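Local coordinates for putative Lipoprotein (Shewanella oneidensis, PDB 3U24) that is of unknown function but binds zinc and calcium ions and, as a DUF885 protein, is probably related to zinc metallopeptidases, at residues Y466-L478 with Q491-Q503. Sequence-based numbering, arbitrary orientation.
With CA (calcium ion), chain T.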
loop_
_atom_site.group_PDB
_atom_site.type_symbol
_atom_site.label_atom_id
_atom_site.label_comp_id
_atom_site.label_asym_id
_atom_site.label_seq_id
_atom_site.Cartn_x
_atom_site.Cartn_y
_atom_site.Cartn_z
ATOM N N TYR A 466 -12.785 -10.802 -14.764
ATOM C CA TYR A 466 -12.148 -11.988 -14.253
ATOM C C TYR A 466 -10.616 -11.964 -14.397
ATOM O O TYR A 466 -9.916 -12.398 -13.472
ATOM C CB TYR A 466 -12.721 -13.222 -14.900
ATOM C CG TYR A 466 -14.100 -13.628 -14.408
ATOM C CD1 TYR A 466 -14.393 -13.686 -13.065
ATOM C CD2 TYR A 466 -15.085 -14.039 -15.314
ATOM C CE1 TYR A 466 -15.632 -14.125 -12.618
ATOM C CE2 TYR A 466 -16.340 -14.422 -14.889
ATOM C CZ TYR A 466 -16.600 -14.493 -13.540
ATOM O OH TYR A 466 -17.831 -14.889 -13.114
ATOM N N LYS A 467 -10.081 -11.421 -15.494
ATOM C CA LYS A 467 -8.623 -11.373 -15.631
ATOM C C LYS A 467 -8.057 -10.472 -14.534
ATOM O O LYS A 467 -7.024 -10.792 -13.899
ATOM C CB LYS A 467 -8.150 -10.882 -17.019
ATOM C CG LYS A 467 -6.670 -10.506 -17.073
ATOM C CD LYS A 467 -6.289 -9.774 -18.351
ATOM C CE LYS A 467 -4.802 -9.376 -18.402
ATOM N NZ LYS A 467 -4.553 -7.986 -17.853
ATOM N N TRP A 468 -8.746 -9.355 -14.331
ATOM C CA TRP A 468 -8.422 -8.414 -13.269
ATOM C C TRP A 468 -8.498 -9.039 -11.895
ATOM O O TRP A 468 -7.597 -8.895 -11.096
ATOM C CB TRP A 468 -9.388 -7.254 -13.408
ATOM C CG TRP A 468 -9.093 -5.985 -12.675
ATOM C CD1 TRP A 468 -9.751 -5.492 -11.546
ATOM C CD2 TRP A 468 -8.148 -4.932 -13.054
ATOM N NE1 TRP A 468 -9.259 -4.247 -11.200
ATOM C CE2 TRP A 468 -8.301 -3.862 -12.056
ATOM C CE3 TRP A 468 -7.204 -4.785 -14.064
ATOM C CZ2 TRP A 468 -7.541 -2.712 -12.091
ATOM C CZ3 TRP A 468 -6.440 -3.618 -14.084
ATOM C CH2 TRP A 468 -6.612 -2.603 -13.123
ATOM N N ASN A 469 -9.547 -9.788 -11.618
ATOM C CA ASN A 469 -9.648 -10.495 -10.348
ATOM C C ASN A 469 -8.507 -11.484 -10.152
ATOM O O ASN A 469 -7.999 -11.640 -9.025
ATOM C CB ASN A 469 -10.991 -11.238 -10.278
ATOM C CG ASN A 469 -11.461 -11.528 -8.853
ATOM O OD1 ASN A 469 -11.958 -12.603 -8.603
ATOM N ND2 ASN A 469 -11.348 -10.560 -7.939
ATOM N N LEU A 470 -8.099 -12.170 -11.223
ATOM C CA LEU A 470 -6.966 -13.099 -11.114
ATOM C C LEU A 470 -5.669 -12.440 -10.596
ATOM O O LEU A 470 -4.891 -13.075 -9.886
ATOM C CB LEU A 470 -6.696 -13.831 -12.436
ATOM C CG LEU A 470 -7.672 -14.966 -12.763
ATOM C CD1 LEU A 470 -7.437 -15.462 -14.182
ATOM C CD2 LEU A 470 -7.536 -16.108 -11.750
ATOM N N ARG A 471 -5.450 -11.174 -10.916
ATOM C CA ARG A 471 -4.287 -10.431 -10.387
ATOM C C ARG A 471 -4.249 -10.522 -8.847
ATOM O O ARG A 471 -3.208 -10.766 -8.217
ATOM C CB ARG A 471 -4.429 -8.957 -10.795
ATOM C CG ARG A 471 -3.168 -8.166 -11.132
ATOM C CD ARG A 471 -3.553 -6.871 -11.897
ATOM N NE ARG A 471 -3.785 -5.704 -11.016
ATOM C CZ ARG A 471 -4.933 -5.366 -10.389
ATOM N NH1 ARG A 471 -4.954 -4.273 -9.612
ATOM N NH2 ARG A 471 -6.065 -6.084 -10.501
ATOM N N VAL A 472 -5.412 -10.280 -8.254
ATOM C CA VAL A 472 -5.541 -10.196 -6.817
ATOM C C VAL A 472 -5.381 -11.584 -6.171
ATOM O O VAL A 472 -4.627 -11.748 -5.210
ATOM C CB VAL A 472 -6.890 -9.513 -6.491
ATOM C CG1 VAL A 472 -7.250 -9.703 -5.062
ATOM C CG2 VAL A 472 -6.754 -8.031 -6.857
ATOM N N ILE A 473 -6.025 -12.573 -6.765
ATOM C CA ILE A 473 -5.929 -13.961 -6.328
ATOM C C ILE A 473 -4.465 -14.457 -6.447
ATOM O O ILE A 473 -3.883 -14.965 -5.457
ATOM C CB ILE A 473 -6.895 -14.875 -7.138
ATOM C CG1 ILE A 473 -8.373 -14.411 -6.952
ATOM C CG2 ILE A 473 -6.742 -16.325 -6.724
ATOM C CD1 ILE A 473 -9.366 -15.087 -7.900
ATOM N N CYS A 474 -3.876 -14.283 -7.631
ATOM C CA CYS A 474 -2.523 -14.744 -7.855
ATOM C C CYS A 474 -1.467 -13.951 -7.082
ATOM O O CYS A 474 -0.403 -14.491 -6.778
ATOM C CB CYS A 474 -2.194 -14.848 -9.348
ATOM S SG CYS A 474 -3.244 -16.072 -10.225
ATOM N N ASN A 475 -1.751 -12.713 -6.702
ATOM C CA ASN A 475 -0.836 -11.981 -5.799
ATOM C C ASN A 475 -0.655 -12.728 -4.471
ATOM O O ASN A 475 0.456 -12.748 -3.931
ATOM C CB ASN A 475 -1.341 -10.570 -5.463
ATOM C CG ASN A 475 -1.016 -9.533 -6.538
ATOM O OD1 ASN A 475 -0.233 -9.754 -7.467
ATOM N ND2 ASN A 475 -1.597 -8.353 -6.367
ATOM N N THR A 476 -1.755 -13.310 -3.953
ATOM C CA THR A 476 -1.772 -14.052 -2.708
ATOM C C THR A 476 -1.048 -15.376 -2.858
ATOM O O THR A 476 -0.208 -15.721 -2.037
ATOM C CB THR A 476 -3.228 -14.272 -2.197
ATOM O OG1 THR A 476 -3.728 -13.020 -1.773
ATOM C CG2 THR A 476 -3.326 -15.240 -1.021
ATOM N N ILE A 477 -1.367 -16.110 -3.904
ATOM C CA ILE A 477 -0.662 -17.369 -4.206
ATOM C C ILE A 477 0.863 -17.156 -4.286
ATOM O O ILE A 477 1.662 -17.906 -3.697
ATOM C CB ILE A 477 -1.217 -17.998 -5.490
ATOM C CG1 ILE A 477 -2.684 -18.331 -5.272
ATOM C CG2 ILE A 477 -0.468 -19.271 -5.895
ATOM C CD1 ILE A 477 -3.371 -18.896 -6.483
ATOM N N LEU A 478 1.253 -16.122 -4.990
ATOM C CA LEU A 478 2.642 -15.827 -5.232
ATOM C C LEU A 478 3.352 -15.474 -3.936
ATOM O O LEU A 478 4.417 -16.046 -3.598
ATOM C CB LEU A 478 2.747 -14.659 -6.214
ATOM C CG LEU A 478 4.146 -14.076 -6.467
ATOM C CD1 LEU A 478 4.798 -14.850 -7.577
ATOM C CD2 LEU A 478 4.126 -12.610 -6.891
ATOM N N GLN A 491 8.723 -20.678 -11.605
ATOM C CA GLN A 491 7.330 -20.968 -11.215
ATOM C C GLN A 491 6.526 -19.687 -11.003
ATOM O O GLN A 491 5.377 -19.608 -11.418
ATOM C CB GLN A 491 7.278 -21.838 -9.956
ATOM C CG GLN A 491 7.772 -23.255 -10.181
ATOM C CD GLN A 491 8.188 -23.947 -8.900
ATOM O OE1 GLN A 491 8.257 -23.333 -7.835
ATOM N NE2 GLN A 491 8.478 -25.243 -9.003
ATOM N N ALA A 492 7.133 -18.666 -10.413
ATOM C CA ALA A 492 6.370 -17.428 -10.127
ATOM C C ALA A 492 5.994 -16.750 -11.428
ATOM O O ALA A 492 4.872 -16.268 -11.579
ATOM C CB ALA A 492 7.141 -16.477 -9.228
ATOM N N ILE A 493 6.928 -16.718 -12.372
ATOM C CA ILE A 493 6.665 -16.109 -13.685
ATOM C C ILE A 493 5.555 -16.858 -14.461
ATOM O O ILE A 493 4.707 -16.220 -15.073
ATOM C CB ILE A 493 7.939 -16.046 -14.579
ATOM C CG1 ILE A 493 9.002 -15.137 -13.972
ATOM C CG2 ILE A 493 7.620 -15.572 -16.010
ATOM C CD1 ILE A 493 8.526 -13.719 -13.720
ATOM N N ALA A 494 5.563 -18.190 -14.413
ATOM C CA ALA A 494 4.570 -19.026 -15.102
ATOM C C ALA A 494 3.196 -18.846 -14.432
ATOM O O ALA A 494 2.206 -18.763 -15.118
ATOM C CB ALA A 494 5.016 -20.521 -15.144
ATOM N N LEU A 495 3.138 -18.711 -13.095
ATOM C CA LEU A 495 1.881 -18.339 -12.428
ATOM C C LEU A 495 1.298 -17.021 -12.992
ATOM O O LEU A 495 0.139 -16.940 -13.424
ATOM C CB LEU A 495 2.106 -18.182 -10.925
ATOM C CG LEU A 495 0.923 -17.818 -9.990
ATOM C CD1 LEU A 495 0.028 -19.057 -9.776
ATOM C CD2 LEU A 495 1.448 -17.261 -8.646
HETATM N N MSE A 496 2.112 -15.977 -12.985
HETATM C CA MSE A 496 1.599 -14.680 -13.326
HETATM C C MSE A 496 1.228 -14.640 -14.814
HETATM O O MSE A 496 0.249 -14.029 -15.194
HETATM C CB MSE A 496 2.583 -13.555 -12.955
HETATM C CG MSE A 496 2.857 -13.281 -11.434
HETATM SE SE MSE A 496 1.357 -13.454 -10.127
HETATM C CE MSE A 496 0.316 -11.887 -10.627
HETATM N N MSE A 497 1.967 -15.329 -15.663
HETATM C CA MSE A 497 1.718 -15.224 -17.112
HETATM C C MSE A 497 0.707 -16.254 -17.592
HETATM O O MSE A 497 -0.170 -15.925 -18.363
HETATM C CB MSE A 497 3.016 -15.377 -17.893
HETATM C CG MSE A 497 4.035 -14.266 -17.648
HETATM SE SE MSE A 497 5.581 -14.346 -18.932
HETATM C CE MSE A 497 4.590 -14.621 -20.588
ATOM N N ASP A 498 0.832 -17.495 -17.137
ATOM C CA ASP A 498 -0.010 -18.588 -17.649
ATOM C C ASP A 498 -1.348 -18.733 -16.907
ATOM O O ASP A 498 -2.336 -19.137 -17.511
ATOM C CB ASP A 498 0.741 -19.917 -17.584
ATOM C CG ASP A 498 2.029 -19.906 -18.409
ATOM O OD1 ASP A 498 2.195 -19.066 -19.330
ATOM O OD2 ASP A 498 2.890 -20.758 -18.142
ATOM N N GLU A 499 -1.371 -18.424 -15.612
ATOM C CA GLU A 499 -2.590 -18.564 -14.799
ATOM C C GLU A 499 -3.346 -17.243 -14.727
ATOM O O GLU A 499 -4.552 -17.259 -14.784
ATOM C CB GLU A 499 -2.290 -19.087 -13.383
ATOM C CG GLU A 499 -1.545 -20.428 -13.324
ATOM C CD GLU A 499 -2.291 -21.586 -13.991
ATOM O OE1 GLU A 499 -3.518 -21.717 -13.806
ATOM O OE2 GLU A 499 -1.654 -22.381 -14.716
ATOM N N ALA A 500 -2.623 -16.123 -14.644
ATOM C CA ALA A 500 -3.203 -14.780 -14.535
ATOM C C ALA A 500 -3.114 -13.955 -15.805
ATOM O O ALA A 500 -3.477 -12.793 -15.781
ATOM C CB ALA A 500 -2.522 -14.007 -13.414
ATOM N N PHE A 501 -2.578 -14.527 -16.885
ATOM C CA PHE A 501 -2.581 -13.883 -18.205
ATOM C C PHE A 501 -1.907 -12.516 -18.236
ATOM O O PHE A 501 -2.306 -11.642 -18.993
ATOM C CB PHE A 501 -4.014 -13.823 -18.769
ATOM C CG PHE A 501 -4.748 -15.118 -18.610
ATOM C CD1 PHE A 501 -4.331 -16.246 -19.298
ATOM C CD2 PHE A 501 -5.797 -15.238 -17.723
ATOM C CE1 PHE A 501 -4.978 -17.463 -19.131
ATOM C CE2 PHE A 501 -6.438 -16.449 -17.541
ATOM C CZ PHE A 501 -6.029 -17.563 -18.244
ATOM N N GLN A 502 -0.862 -12.354 -17.430
ATOM C CA GLN A 502 -0.050 -11.133 -17.451
ATOM C C GLN A 502 1.155 -11.172 -18.424
ATOM O O GLN A 502 1.620 -12.236 -18.855
ATOM C CB GLN A 502 0.428 -10.800 -16.030
ATOM C CG GLN A 502 -0.700 -10.227 -15.192
ATOM C CD GLN A 502 -0.373 -10.100 -13.750
ATOM O OE1 GLN A 502 0.774 -9.927 -13.347
ATOM N NE2 GLN A 502 -1.403 -10.176 -12.942
ATOM N N GLN A 503 1.640 -9.978 -18.734
ATOM C CA GLN A 503 2.821 -9.774 -19.559
ATOM C C GLN A 503 4.084 -10.059 -18.761
ATOM O O GLN A 503 4.119 -10.001 -17.513
ATOM C CB GLN A 503 2.919 -8.312 -20.004
ATOM C CG GLN A 503 1.781 -7.811 -20.855
ATOM C CD GLN A 503 1.865 -8.347 -22.262
ATOM O OE1 GLN A 503 0.952 -9.047 -22.711
ATOM N NE2 GLN A 503 2.988 -8.044 -22.972
HETATM CA CA CA T . 4.208 -19.101 -20.477
HETATM O O HOH W 1 -4.263 -10.877 -14.485
HETATM O O HOH W 2 4.647 -21.434 -19.702
HETATM O O HOH W 3 3.156 -20.595 -21.760
HETATM O O HOH W 4 6.133 -18.851 -18.748
#
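A single water donates to Lys467 O at 2.8 Å and also approaches Ala500 O, at a distance too short to be taken at face value; the amide NE2 of Gln502 adds a weak bond to it. No direct hydrogen bond joins 466-478 to 491-503, and most of the rest is apolar packing between two nearly antiparallel helices, 165° apart in direction. The Arg471 chain crosses Gln502 at about a right angle. Leu470 CD1 reaches Phe501 CE2 at 3.6 Å, meeting the ring obliquely. One turn on, Cys474 carries SG beside its own backbone N (chi1 -63°), within 3.9 Å of Ala500 CB; its CB touches the selenium of Met496. That selenomethionine, bent at chi2 and chi3, sends CE to Asn475 OD1, itself hydrogen-bonded to Lys510. Leu495 CD2 touches both Leu478 CB and Ile477 CG2, and Leu478 CD1 presses tightly on Ala492 CB at 3.3 Å. A wider pi-type turn spans 495-499, before Phe501 leaves helical geometry with positive phi. Asp498, away from this interface, binds a calcium ion through OD1 at 2.3 Å, with three waters as further ligands. Cohesion of this helical hairpin therefore rests mainly on side-chain shape, its polar link depending on water.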